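Local coordinates for protein Niban 2 (Homo sapiens, PDB 7CTP) that may suppress apoptosis and promote melanoma cell invasion, and carries a PH domain set against a largely helical body, at residues A[76-81]-A[85-90]; A[115-120]-A[232-237]; A[129-134]-A[259-264]; A[159-162]-A[168-171]. All coordinates share one frame; numbering follows the deposited sequence.

Contact 1: residues A[76-81]-A[85-90]; sequences QHQEDS and RNRFSL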
loop_
_atom_site.group_PDB
_atom_site.type_symbol
_atom_site.label_atom_id
_atom_site.label_comp_id
_atom_site.label_asym_id
_atom_site.label_seq_id
_atom_site.Cartn_x
_atom_site.Cartn_y
_atom_site.Cartn_z
ATOM N N GLN A 76 -0.403 -14.027 -24.681
ATOM C CA GLN A 76 -0.717 -14.551 -23.354
ATOM C C GLN A 76 -0.853 -16.064 -23.402
ATOM O O GLN A 76 -1.541 -16.606 -24.273
ATOM C CB GLN A 76 -2.004 -13.943 -22.791
ATOM C CG GLN A 76 -2.228 -14.333 -21.332
ATOM C CD GLN A 76 -3.667 -14.180 -20.878
ATOM O OE1 GLN A 76 -4.568 -13.933 -21.682
ATOM N NE2 GLN A 76 -3.893 -14.344 -19.576
ATOM N N HIS A 77 -0.208 -16.739 -22.460
ATOM C CA HIS A 77 -0.385 -18.177 -22.325
ATOM C C HIS A 77 -1.768 -18.470 -21.759
ATOM O O HIS A 77 -2.173 -17.869 -20.760
ATOM C CB HIS A 77 0.694 -18.749 -21.416
ATOM C CG HIS A 77 0.635 -20.235 -21.262
ATOM N ND1 HIS A 77 -0.089 -20.855 -20.265
ATOM C CD2 HIS A 77 1.219 -21.225 -21.979
ATOM C CE1 HIS A 77 0.052 -22.165 -20.375
ATOM N NE2 HIS A 77 0.841 -22.415 -21.406
ATOM N N GLN A 78 -2.492 -19.395 -22.395
ATOM C CA GLN A 78 -3.851 -19.747 -21.991
ATOM C C GLN A 78 -3.816 -20.997 -21.118
ATOM O O GLN A 78 -3.274 -22.030 -21.525
ATOM C CB GLN A 78 -4.745 -19.963 -23.214
ATOM C CG GLN A 78 -4.795 -18.764 -24.140
ATOM C CD GLN A 78 -5.254 -17.500 -23.437
ATOM O OE1 GLN A 78 -6.288 -17.488 -22.770
ATOM N NE2 GLN A 78 -4.483 -16.424 -23.580
ATOM N N GLU A 79 -4.397 -20.894 -19.919
ATOM C CA GLU A 79 -4.320 -21.984 -18.952
ATOM C C GLU A 79 -5.048 -23.228 -19.449
ATOM O O GLU A 79 -4.581 -24.353 -19.234
ATOM C CB GLU A 79 -4.886 -21.525 -17.609
ATOM C CG GLU A 79 -4.779 -22.544 -16.485
ATOM C CD GLU A 79 -5.841 -22.337 -15.422
ATOM O OE1 GLU A 79 -5.615 -21.519 -14.502
ATOM O OE2 GLU A 79 -6.906 -22.988 -15.515
ATOM N N ASP A 80 -6.185 -23.053 -20.129
ATOM C CA ASP A 80 -6.990 -24.213 -20.506
ATOM C C ASP A 80 -6.354 -24.980 -21.659
ATOM O O ASP A 80 -6.208 -26.206 -21.597
ATOM C CB ASP A 80 -8.420 -23.793 -20.854
ATOM C CG ASP A 80 -8.482 -22.636 -21.831
ATOM O OD1 ASP A 80 -7.509 -22.424 -22.587
ATOM O OD2 ASP A 80 -9.517 -21.940 -21.842
ATOM N N SER A 81 -5.955 -24.273 -22.718
ATOM C CA SER A 81 -5.443 -24.920 -23.920
ATOM C C SER A 81 -3.935 -25.116 -23.912
ATOM O O SER A 81 -3.425 -25.878 -24.743
ATOM C CB SER A 81 -5.832 -24.111 -25.157
ATOM O OG SER A 81 -5.659 -22.724 -24.927
ATOM N N ARG A 85 -1.865 -17.126 -27.248
ATOM C CA ARG A 85 -2.782 -16.400 -28.111
ATOM C C ARG A 85 -2.477 -14.918 -28.025
ATOM O O ARG A 85 -2.151 -14.411 -26.948
ATOM C CB ARG A 85 -4.244 -16.626 -27.709
ATOM C CG ARG A 85 -4.735 -18.052 -27.833
ATOM C CD ARG A 85 -4.695 -18.551 -29.270
ATOM N NE ARG A 85 -5.183 -19.925 -29.366
ATOM C CZ ARG A 85 -4.815 -20.787 -30.308
ATOM N NH1 ARG A 85 -3.956 -20.418 -31.244
ATOM N NH2 ARG A 85 -5.308 -22.018 -30.316
ATOM N N ASN A 86 -2.581 -14.225 -29.157
ATOM C CA ASN A 86 -2.558 -12.772 -29.113
ATOM C C ASN A 86 -3.717 -12.282 -28.262
ATOM O O ASN A 86 -4.794 -12.890 -28.241
ATOM C CB ASN A 86 -2.655 -12.167 -30.515
ATOM C CG ASN A 86 -2.855 -10.655 -30.484
ATOM O OD1 ASN A 86 -1.895 -9.891 -30.386
ATOM N ND2 ASN A 86 -4.112 -10.218 -30.543
ATOM N N ARG A 87 -3.486 -11.191 -27.536
ATOM C CA ARG A 87 -4.547 -10.520 -26.806
ATOM C C ARG A 87 -4.335 -9.023 -26.922
ATOM O O ARG A 87 -3.208 -8.539 -26.784
ATOM C CB ARG A 87 -4.574 -10.931 -25.323
ATOM C CG ARG A 87 -5.086 -12.334 -25.066
ATOM C CD ARG A 87 -6.605 -12.389 -25.068
ATOM N NE ARG A 87 -7.103 -13.745 -24.868
ATOM C CZ ARG A 87 -7.249 -14.641 -25.838
ATOM N NH1 ARG A 87 -6.939 -14.325 -27.089
ATOM N NH2 ARG A 87 -7.708 -15.851 -25.557
ATOM N N PHE A 88 -5.410 -8.297 -27.205
ATOM C CA PHE A 88 -5.371 -6.848 -27.081
ATOM C C PHE A 88 -5.505 -6.511 -25.607
ATOM O O PHE A 88 -6.507 -6.864 -24.974
ATOM C CB PHE A 88 -6.478 -6.180 -27.889
ATOM C CG PHE A 88 -6.471 -4.684 -27.789
ATOM C CD1 PHE A 88 -5.401 -3.946 -28.269
ATOM C CD2 PHE A 88 -7.527 -4.011 -27.191
ATOM C CE1 PHE A 88 -5.393 -2.557 -28.164
ATOM C CE2 PHE A 88 -7.523 -2.623 -27.084
ATOM C CZ PHE A 88 -6.460 -1.899 -27.569
ATOM N N SER A 89 -4.487 -5.861 -25.056
ATOM C CA SER A 89 -4.389 -5.627 -23.624
ATOM C C SER A 89 -4.512 -4.133 -23.368
ATOM O O SER A 89 -3.816 -3.333 -23.999
ATOM C CB SER A 89 -3.067 -6.173 -23.082
ATOM O OG SER A 89 -2.739 -5.575 -21.844
ATOM N N LEU A 90 -5.403 -3.760 -22.452
ATOM C CA LEU A 90 -5.752 -2.366 -22.225
ATOM C C LEU A 90 -5.701 -2.067 -20.737
ATOM O O LEU A 90 -6.180 -2.865 -19.924
ATOM C CB LEU A 90 -7.152 -2.060 -22.781
ATOM C CG LEU A 90 -7.649 -0.614 -22.893
ATOM C CD1 LEU A 90 -8.714 -0.537 -23.962
ATOM C CD2 LEU A 90 -8.207 -0.095 -21.578
#
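Gln76 and Arg85 form an antiparallel hydrogen-bonded pair: Gln76 N gives to Arg85 O at 2.9 Å, and Arg85 N returns the bond to Gln76 O at 3.0 Å, both nearly straight. Gln76 O has a second donor, Gln78 NE2, which arrives above the carbonyl plane from the face opposite Arg85 N. The same NE2 also gives to Gln76 OE1 at 3.1 Å, again from above that amide's plane, so the two bonds fix the rotation of the Gln78 carboxamide and fold it back over Gln76. A bend at chi2 (-57°) turns the Gln78 chain into this position. The pair lies in the hairpin of strands 70-77 and 84-91, the first two strands of the PH-domain sheet, close to where the chain leaves it for the connecting turn. Here Gln78 lies over Arg87. Its NE2 sits over one face of the guanidinium, with the two flat groups 46° apart, while Gln78 OE1 comes no nearer than 3.5 Å to Arg87 NH2 and makes no hydrogen bond there. Arg87 NH1 makes a weak bond to Asn86 O, and NH2 lies close to the like-charged Arg113. Gln76, its chain crossing that of Arg87 obliquely, sets its amide oxygen OE1 3.8 Å from the Arg87 methylene CG. Between aliphatic parts, Gln78 CG packs on Arg85 CG at 3.8 Å, the chains crossing at about a right angle. Gln76 also touches Leu99 of strand 97-100, the next strand of the sheet beyond 84-91, and Arg87 touches Glu101.

Contact 2: residues A[115-120]-A[232-237]; sequences VINSAG and EVQILS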
loop_
_atom_site.group_PDB
_atom_site.type_symbol
_atom_site.label_atom_id
_atom_site.label_comp_id
_atom_site.label_asym_id
_atom_site.label_seq_id
_atom_site.Cartn_x
_atom_site.Cartn_y
_atom_site.Cartn_z
ATOM N N VAL A 115 -10.424 -9.335 -16.574
ATOM C CA VAL A 115 -10.211 -8.022 -15.956
ATOM C C VAL A 115 -9.426 -8.262 -14.674
ATOM O O VAL A 115 -9.947 -8.873 -13.735
ATOM C CB VAL A 115 -11.527 -7.293 -15.656
ATOM C CG1 VAL A 115 -11.245 -5.963 -14.989
ATOM C CG2 VAL A 115 -12.333 -7.088 -16.939
ATOM N N ILE A 116 -8.184 -7.780 -14.623
ATOM C CA ILE A 116 -7.231 -8.171 -13.581
ATOM C C ILE A 116 -6.915 -6.983 -12.677
ATOM O O ILE A 116 -6.448 -5.937 -13.148
ATOM C CB ILE A 116 -5.938 -8.728 -14.194
ATOM C CG1 ILE A 116 -6.240 -9.956 -15.055
ATOM C CG2 ILE A 116 -4.948 -9.078 -13.091
ATOM C CD1 ILE A 116 -5.120 -10.288 -16.041
ATOM N N ASN A 117 -7.159 -7.147 -11.377
ATOM C CA ASN A 117 -6.645 -6.241 -10.357
ATOM C C ASN A 117 -5.339 -6.831 -9.838
ATOM O O ASN A 117 -5.322 -7.960 -9.341
ATOM C CB ASN A 117 -7.663 -6.063 -9.224
ATOM C CG ASN A 117 -7.151 -5.184 -8.085
ATOM O OD1 ASN A 117 -6.132 -5.476 -7.453
ATOM N ND2 ASN A 117 -7.885 -4.113 -7.794
ATOM N N SER A 118 -4.242 -6.084 -9.964
ATOM C CA SER A 118 -2.911 -6.644 -9.740
ATOM C C SER A 118 -2.366 -6.377 -8.332
ATOM O O SER A 118 -1.153 -6.465 -8.117
ATOM C CB SER A 118 -1.947 -6.113 -10.806
ATOM O OG SER A 118 -1.905 -4.700 -10.788
ATOM N N ALA A 119 -3.226 -6.070 -7.363
ATOM C CA ALA A 119 -2.739 -5.895 -5.997
ATOM C C ALA A 119 -2.043 -7.169 -5.526
ATOM O O ALA A 119 -2.541 -8.278 -5.742
ATOM C CB ALA A 119 -3.893 -5.541 -5.056
ATOM N N GLY A 120 -0.882 -7.007 -4.892
ATOM C CA GLY A 120 -0.149 -8.131 -4.350
ATOM C C GLY A 120 0.701 -8.885 -5.349
ATOM O O GLY A 120 1.354 -9.871 -4.966
ATOM N N GLU A 232 -9.626 -3.639 1.474
ATOM C CA GLU A 232 -9.867 -4.382 2.711
ATOM C C GLU A 232 -10.128 -5.862 2.447
ATOM O O GLU A 232 -9.625 -6.733 3.174
ATOM C CB GLU A 232 -11.051 -3.773 3.465
ATOM C CG GLU A 232 -10.786 -2.394 4.014
ATOM C CD GLU A 232 -11.253 -1.308 3.082
ATOM O OE1 GLU A 232 -11.645 -0.230 3.587
ATOM O OE2 GLU A 232 -11.237 -1.523 1.848
ATOM N N VAL A 233 -10.947 -6.169 1.442
ATOM C CA VAL A 233 -11.292 -7.571 1.200
ATOM C C VAL A 233 -10.071 -8.348 0.704
ATOM O O VAL A 233 -9.879 -9.514 1.062
ATOM C CB VAL A 233 -12.475 -7.679 0.220
ATOM C CG1 VAL A 233 -12.813 -9.151 -0.032
ATOM C CG2 VAL A 233 -13.701 -6.958 0.783
ATOM N N GLN A 234 -9.245 -7.724 -0.141
ATOM C CA GLN A 234 -8.033 -8.394 -0.609
ATOM C C GLN A 234 -7.097 -8.687 0.556
ATOM O O GLN A 234 -6.505 -9.774 0.641
ATOM C CB GLN A 234 -7.332 -7.522 -1.651
ATOM C CG GLN A 234 -8.084 -7.432 -2.980
ATOM C CD GLN A 234 -7.420 -6.472 -3.958
ATOM O OE1 GLN A 234 -7.122 -5.332 -3.613
ATOM N NE2 GLN A 234 -7.197 -6.926 -5.188
ATOM N N ILE A 235 -6.953 -7.728 1.466
ATOM C CA ILE A 235 -6.067 -7.919 2.610
ATOM C C ILE A 235 -6.598 -9.011 3.527
ATOM O O ILE A 235 -5.837 -9.855 4.021
ATOM C CB ILE A 235 -5.873 -6.586 3.356
ATOM C CG1 ILE A 235 -5.079 -5.611 2.471
ATOM C CG2 ILE A 235 -5.214 -6.820 4.724
ATOM C CD1 ILE A 235 -5.145 -4.159 2.963
ATOM N N LEU A 236 -7.905 -9.007 3.785
ATOM C CA LEU A 236 -8.507 -10.078 4.573
ATOM C C LEU A 236 -8.311 -11.431 3.910
ATOM O O LEU A 236 -8.085 -12.438 4.592
ATOM C CB LEU A 236 -9.992 -9.808 4.756
ATOM C CG LEU A 236 -10.396 -8.977 5.956
ATOM C CD1 LEU A 236 -11.916 -8.865 5.917
ATOM C CD2 LEU A 236 -9.916 -9.667 7.225
ATOM N N SER A 237 -8.430 -11.480 2.582
ATOM C CA SER A 237 -8.177 -12.729 1.872
ATOM C C SER A 237 -6.728 -13.167 2.037
ATOM O O SER A 237 -6.455 -14.355 2.232
ATOM C CB SER A 237 -8.517 -12.568 0.394
ATOM O OG SER A 237 -9.857 -12.139 0.242
HETATM O O HOH W 1 -6.970 -2.970 -5.035
#
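A small polar bridge between the side chains of Asn117 and Gln234 ties the loop after strand 114-116 of the PH domain to the first turns of helix 232-252 in the helical body. Gln234 NE2 gives to Asn117 OD1 at 2.9 Å, with an N-H...O angle of 167°. The acceptor lies in the Gln234 amide plane, whereas the donor stands above the Asn117 carbonyl plane, the two carboxamides being turned 83° against each other. Ala119 N reaches OD1 from the opposite face at 3.0 Å and closes an Asx turn, so OD1 is gripped by two donors. With CG anti to the backbone N (chi1 177°), Asn117 can both close this turn and extend to the helix. One water completes a ring, taking from Asn117 ND2 at 3.1 Å and giving to Gln234 OE1 at 2.8 Å. Asn117 ND2 also bonds a glycerol, probably from crystallisation, and Gln234 OE1 also accepts from Asn231 N. Ala119 CB packs against the Gln234 amide, 3.5 Å from OE1. A leucine in place of Gln234 would probably cost Asn117 OD1 its donor from the helix and leave Asn231 N and the water without this acceptor. Since a backbone N-H identifies the oxygen of each carboxamide, both amides are held in one sense, and the bridge depends on direction as well as on fit.

Contact 3: residues A[129-134]-A[259-264]; sequences QYLELI and KPQERQ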
loop_
_atom_site.group_PDB
_atom_site.type_symbol
_atom_site.label_atom_id
_atom_site.label_comp_id
_atom_site.label_asym_id
_atom_site.label_seq_id
_atom_site.Cartn_x
_atom_site.Cartn_y
_atom_site.Cartn_z
ATOM N N GLN A 129 13.653 -16.966 -13.565
ATOM C CA GLN A 129 13.344 -16.240 -12.336
ATOM C C GLN A 129 12.028 -16.702 -11.738
ATOM O O GLN A 129 11.905 -16.825 -10.514
ATOM C CB GLN A 129 13.260 -14.741 -12.610
ATOM C CG GLN A 129 14.558 -13.995 -12.607
ATOM C CD GLN A 129 14.339 -12.517 -12.850
ATOM O OE1 GLN A 129 13.208 -12.076 -13.097
ATOM N NE2 GLN A 129 15.411 -11.743 -12.781
ATOM N N TYR A 130 11.024 -16.920 -12.590
ATOM C CA TYR A 130 9.711 -17.358 -12.120
ATOM C C TYR A 130 9.770 -18.771 -11.560
ATOM O O TYR A 130 9.229 -19.049 -10.484
ATOM C CB TYR A 130 8.702 -17.276 -13.259
ATOM C CG TYR A 130 7.379 -17.923 -12.956
ATOM C CD1 TYR A 130 6.475 -17.334 -12.065
ATOM C CD2 TYR A 130 7.029 -19.130 -13.550
ATOM C CE1 TYR A 130 5.249 -17.939 -11.786
ATOM C CE2 TYR A 130 5.823 -19.741 -13.276
ATOM C CZ TYR A 130 4.937 -19.142 -12.393
ATOM O OH TYR A 130 3.742 -19.767 -12.136
ATOM N N LEU A 131 10.423 -19.681 -12.282
ATOM C CA LEU A 131 10.546 -21.055 -11.806
ATOM C C LEU A 131 11.339 -21.125 -10.510
ATOM O O LEU A 131 11.063 -21.979 -9.664
ATOM C CB LEU A 131 11.204 -21.930 -12.879
ATOM C CG LEU A 131 10.383 -22.133 -14.159
ATOM C CD1 LEU A 131 11.175 -22.993 -15.123
ATOM C CD2 LEU A 131 9.032 -22.760 -13.865
ATOM N N GLU A 132 12.320 -20.240 -10.336
ATOM C CA GLU A 132 13.059 -20.197 -9.081
ATOM C C GLU A 132 12.156 -19.756 -7.936
ATOM O O GLU A 132 12.214 -20.315 -6.832
ATOM C CB GLU A 132 14.262 -19.265 -9.222
ATOM C CG GLU A 132 15.118 -19.171 -7.976
ATOM C CD GLU A 132 16.367 -18.339 -8.174
ATOM O OE1 GLU A 132 16.760 -17.661 -7.197
ATOM O OE2 GLU A 132 16.956 -18.376 -9.288
ATOM N N LEU A 133 11.282 -18.788 -8.204
ATOM C CA LEU A 133 10.392 -18.254 -7.173
ATOM C C LEU A 133 9.377 -19.295 -6.709
ATOM O O LEU A 133 9.063 -19.365 -5.515
ATOM C CB LEU A 133 9.694 -17.003 -7.706
ATOM C CG LEU A 133 8.717 -16.253 -6.801
ATOM C CD1 LEU A 133 9.400 -15.877 -5.502
ATOM C CD2 LEU A 133 8.227 -15.010 -7.537
ATOM N N ILE A 134 8.858 -20.124 -7.625
ATOM C CA ILE A 134 7.891 -21.151 -7.233
ATOM C C ILE A 134 8.540 -22.497 -6.940
ATOM O O ILE A 134 7.833 -23.447 -6.576
ATOM C CB ILE A 134 6.792 -21.356 -8.294
ATOM C CG1 ILE A 134 7.383 -21.910 -9.599
ATOM C CG2 ILE A 134 6.036 -20.057 -8.540
ATOM C CD1 ILE A 134 6.342 -22.447 -10.567
ATOM N N LYS A 259 5.581 -34.531 -12.256
ATOM C CA LYS A 259 6.930 -34.035 -12.050
ATOM C C LYS A 259 6.886 -32.762 -11.208
ATOM O O LYS A 259 5.826 -32.146 -11.072
ATOM C CB LYS A 259 7.596 -33.800 -13.403
ATOM C CG LYS A 259 7.801 -35.131 -14.125
ATOM C CD LYS A 259 8.065 -34.986 -15.603
ATOM C CE LYS A 259 9.026 -36.077 -16.062
ATOM N NZ LYS A 259 9.337 -35.991 -17.513
ATOM N N PRO A 260 8.018 -32.370 -10.597
ATOM C CA PRO A 260 7.979 -31.246 -9.641
ATOM C C PRO A 260 7.320 -29.986 -10.174
ATOM O O PRO A 260 6.531 -29.369 -9.451
ATOM C CB PRO A 260 9.463 -31.014 -9.326
ATOM C CG PRO A 260 10.067 -32.368 -9.467
ATOM C CD PRO A 260 9.358 -32.990 -10.641
ATOM N N GLN A 261 7.604 -29.587 -11.418
ATOM C CA GLN A 261 7.010 -28.348 -11.914
ATOM C C GLN A 261 5.530 -28.529 -12.232
ATOM O O GLN A 261 4.745 -27.578 -12.090
ATOM C CB GLN A 261 7.798 -27.833 -13.117
ATOM C CG GLN A 261 9.188 -27.330 -12.700
ATOM C CD GLN A 261 10.038 -26.820 -13.845
ATOM O OE1 GLN A 261 9.545 -26.581 -14.946
ATOM N NE2 GLN A 261 11.334 -26.650 -13.588
ATOM N N GLU A 262 5.118 -29.744 -12.609
ATOM C CA GLU A 262 3.695 -30.000 -12.815
ATOM C C GLU A 262 2.930 -29.956 -11.495
ATOM O O GLU A 262 1.827 -29.398 -11.426
ATOM C CB GLU A 262 3.493 -31.341 -13.513
ATOM C CG GLU A 262 2.027 -31.792 -13.661
ATOM C CD GLU A 262 1.126 -30.783 -14.386
ATOM O OE1 GLU A 262 1.636 -29.838 -15.032
ATOM O OE2 GLU A 262 -0.113 -30.954 -14.319
ATOM N N ARG A 263 3.503 -30.533 -10.438
ATOM C CA ARG A 263 2.875 -30.445 -9.124
ATOM C C ARG A 263 2.794 -28.995 -8.656
ATOM O O ARG A 263 1.787 -28.575 -8.066
ATOM C CB ARG A 263 3.649 -31.305 -8.126
ATOM C CG ARG A 263 3.499 -32.815 -8.379
ATOM C CD ARG A 263 4.326 -33.629 -7.397
ATOM N NE ARG A 263 3.841 -33.452 -6.031
ATOM C CZ ARG A 263 4.578 -32.980 -5.031
ATOM N NH1 ARG A 263 4.050 -32.845 -3.819
ATOM N NH2 ARG A 263 5.848 -32.650 -5.247
ATOM N N GLN A 264 3.841 -28.207 -8.932
ATOM C CA GLN A 264 3.828 -26.787 -8.573
ATOM C C GLN A 264 2.684 -26.059 -9.265
ATOM O O GLN A 264 1.998 -25.235 -8.644
ATOM C CB GLN A 264 5.175 -26.133 -8.923
ATOM C CG GLN A 264 6.332 -26.549 -8.019
ATOM C CD GLN A 264 7.708 -26.343 -8.666
ATOM O OE1 GLN A 264 7.857 -25.588 -9.629
ATOM N NE2 GLN A 264 8.713 -27.027 -8.133
HETATM O O HOH W 2 10.344 -24.581 -10.352
#
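Ile134 turns CG1 into the crowded position between its backbone N and carbonyl carbon (chi1 65°), which brings CD1 to 3.6 Å from Gln264 OE1; Gln264 comes to meet it with CG beside its backbone N (chi1 -72°) and the chain extended beyond. The two chains meet at a slant, and the Gln264 amide carbon CD lies 3.6 Å from Ile134 O, a carbonyl that bonds Ser137 OG. No direct hydrogen bond links the segments. Instead one water gives to Leu131 O and to Gln264 OE1, each at 2.8 Å, and so serves the amide oxygen of a buried glutamine. The contact sets helix 127-134, which follows strand 122-124 within the PH region, against the first turn of the long helix 260-337, with Lys259 at its N-cap position. With an alanine at Gln264 the water, deprived of the amide oxygen, would probably be held by Leu131 O with no mate on the long helix, and a gap would probably open beside Ile134. Toward the surface, Leu131 spans the amide oxygen of Gln261: CD1 is 3.9 Å from OE1 and CD2 4.0 Å from OE1, the side chains crossing at about a right angle. Ile134 also touches Trp162 and His168 of the sheet's last hairpin.

Contact 4: residues A[159-162]-A[168-171]; sequences LILW and HYYF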
loop_
_atom_site.group_PDB
_atom_site.type_symbol
_atom_site.label_atom_id
_atom_site.label_comp_id
_atom_site.label_asym_id
_atom_site.label_seq_id
_atom_site.Cartn_x
_atom_site.Cartn_y
_atom_site.Cartn_z
ATOM N N LEU A 159 6.994 -11.477 -19.732
ATOM C CA LEU A 159 6.589 -10.728 -18.547
ATOM C C LEU A 159 5.593 -11.603 -17.803
ATOM O O LEU A 159 4.541 -11.939 -18.354
ATOM C CB LEU A 159 5.942 -9.383 -18.911
ATOM C CG LEU A 159 6.399 -8.096 -18.224
ATOM C CD1 LEU A 159 7.903 -8.004 -18.237
ATOM C CD2 LEU A 159 5.804 -6.893 -18.929
ATOM N N ILE A 160 5.923 -11.985 -16.573
ATOM C CA ILE A 160 5.113 -12.915 -15.794
ATOM C C ILE A 160 4.620 -12.201 -14.547
ATOM O O ILE A 160 5.395 -11.521 -13.865
ATOM C CB ILE A 160 5.907 -14.186 -15.431
ATOM C CG1 ILE A 160 6.217 -14.976 -16.703
ATOM C CG2 ILE A 160 5.105 -15.047 -14.447
ATOM C CD1 ILE A 160 7.336 -15.981 -16.529
ATOM N N LEU A 161 3.329 -12.345 -14.259
ATOM C CA LEU A 161 2.727 -11.791 -13.055
ATOM C C LEU A 161 2.529 -12.914 -12.042
ATOM O O LEU A 161 1.753 -13.845 -12.293
ATOM C CB LEU A 161 1.385 -11.135 -13.378
ATOM C CG LEU A 161 1.405 -9.960 -14.350
ATOM C CD1 LEU A 161 0.004 -9.356 -14.431
ATOM C CD2 LEU A 161 2.414 -8.931 -13.912
ATOM N N TRP A 162 3.208 -12.809 -10.898
ATOM C CA TRP A 162 3.136 -13.777 -9.813
ATOM C C TRP A 162 2.420 -13.161 -8.614
ATOM O O TRP A 162 2.570 -11.968 -8.345
ATOM C CB TRP A 162 4.545 -14.218 -9.405
ATOM C CG TRP A 162 4.631 -15.070 -8.162
ATOM C CD1 TRP A 162 4.661 -16.438 -8.103
ATOM C CD2 TRP A 162 4.740 -14.609 -6.816
ATOM N NE1 TRP A 162 4.772 -16.856 -6.798
ATOM C CE2 TRP A 162 4.822 -15.750 -5.986
ATOM C CE3 TRP A 162 4.774 -13.342 -6.227
ATOM C CZ2 TRP A 162 4.939 -15.658 -4.603
ATOM C CZ3 TRP A 162 4.892 -13.253 -4.847
ATOM C CH2 TRP A 162 4.964 -14.402 -4.054
ATOM N N HIS A 168 -1.422 -17.003 -11.623
ATOM C CA HIS A 168 -0.297 -16.344 -12.262
ATOM C C HIS A 168 -0.624 -16.152 -13.730
ATOM O O HIS A 168 -1.359 -16.944 -14.320
ATOM C CB HIS A 168 0.985 -17.159 -12.108
ATOM C CG HIS A 168 1.300 -17.513 -10.687
ATOM N ND1 HIS A 168 2.226 -18.473 -10.344
ATOM C CD2 HIS A 168 0.809 -17.026 -9.521
ATOM C CE1 HIS A 168 2.293 -18.565 -9.026
ATOM N NE2 HIS A 168 1.439 -17.702 -8.502
ATOM N N TYR A 169 -0.085 -15.082 -14.304
ATOM C CA TYR A 169 -0.314 -14.734 -15.700
ATOM C C TYR A 169 1.011 -14.718 -16.440
ATOM O O TYR A 169 2.023 -14.262 -15.902
ATOM C CB TYR A 169 -0.987 -13.373 -15.821
ATOM C CG TYR A 169 -2.334 -13.311 -15.162
ATOM C CD1 TYR A 169 -3.470 -13.739 -15.833
ATOM C CD2 TYR A 169 -2.475 -12.837 -13.866
ATOM C CE1 TYR A 169 -4.718 -13.687 -15.231
ATOM C CE2 TYR A 169 -3.715 -12.777 -13.260
ATOM C CZ TYR A 169 -4.831 -13.201 -13.950
ATOM O OH TYR A 169 -6.070 -13.151 -13.352
ATOM N N TYR A 170 1.001 -15.215 -17.676
ATOM C CA TYR A 170 2.213 -15.343 -18.474
ATOM C C TYR A 170 2.011 -14.616 -19.793
ATOM O O TYR A 170 1.122 -14.977 -20.574
ATOM C CB TYR A 170 2.549 -16.813 -18.715
ATOM C CG TYR A 170 2.393 -17.669 -17.479
ATOM C CD1 TYR A 170 3.292 -17.566 -16.426
ATOM C CD2 TYR A 170 1.339 -18.565 -17.357
ATOM C CE1 TYR A 170 3.155 -18.351 -15.286
ATOM C CE2 TYR A 170 1.194 -19.350 -16.221
ATOM C CZ TYR A 170 2.106 -19.236 -15.193
ATOM O OH TYR A 170 1.965 -20.017 -14.060
ATOM N N PHE A 171 2.817 -13.587 -20.023
ATOM C CA PHE A 171 2.791 -12.789 -21.239
ATOM C C PHE A 171 4.157 -12.843 -21.909
ATOM O O PHE A 171 5.169 -13.128 -21.269
ATOM C CB PHE A 171 2.454 -11.322 -20.947
ATOM C CG PHE A 171 1.178 -11.122 -20.179
ATOM C CD1 PHE A 171 -0.047 -11.319 -20.788
ATOM C CD2 PHE A 171 1.209 -10.710 -18.857
ATOM C CE1 PHE A 171 -1.230 -11.117 -20.079
ATOM C CE2 PHE A 171 0.043 -10.512 -18.147
ATOM C CZ PHE A 171 -1.181 -10.715 -18.758
#
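Leu159 and Phe171, like Leu161 and Tyr169, are antiparallel hydrogen-bonded pairs, and their four backbone bonds make the tight part of this hairpin of strands 157-162 and 169-173, the last of the PH-domain sheet. Leu161 N gives to Tyr169 O at 2.8 Å and Tyr169 N to Leu161 O at 3.0 Å. Between the two pairs Ile160 and Tyr170 form a non-hydrogen-bonded pair: Ile160 CA comes 3.4 Å from Tyr169 O in a CA-H...O contact, and the Tyr170 ring takes Ile160 CG1 at its edge and CG2 obliquely, 3.7 Å from CD1. On the other face, Leu161 CD1 meets the ring edge of Phe171 in its plane, 3.9 Å from CE2. At the end of the strands Trp162 and His168 lie side by side: Trp162 CD1 sits over one face of the imidazole, 3.3 Å from His168 CE1, with the planes 44° apart. Trp162 keeps CG anti to its backbone N (chi1 172°), which carries the indole along the histidine. Packing is looser at the partly exposed Tyr169, where Leu161 CB stands at the ring edge, 4.1 Å from Tyr169 CB. Tyr130 OH bonds both His168 ND1 and Tyr170 OH, while His168 NE2 bonds His163 O. Helix 127-134 thus covers the Ile160 and Tyr170 face, Leu159 packs on helix 176-194, into which the hairpin leads, and strands 122-124 and 70-77 flank it.

From the N terminus, contact 1 closes first, shutting the short turn between strands 70-77 and 84-91 before any other contact opens. Contact 2 opens next, at the loop after strand 114-116, and contact 3 follows at helix 127-134. Contact 4 then opens and closes within the hairpin 157-162 and 169-173, nested inside the loops of both. Contact 2 closes on helix 232-252 and contact 3 on the next helix, 260-337, so these two cross. Contacts 1 and 4 build neighbouring parts of one sheet, joined where His77 N bonds Tyr170 O; contacts 2 and 3 bind the PH domain to successive helices of the body.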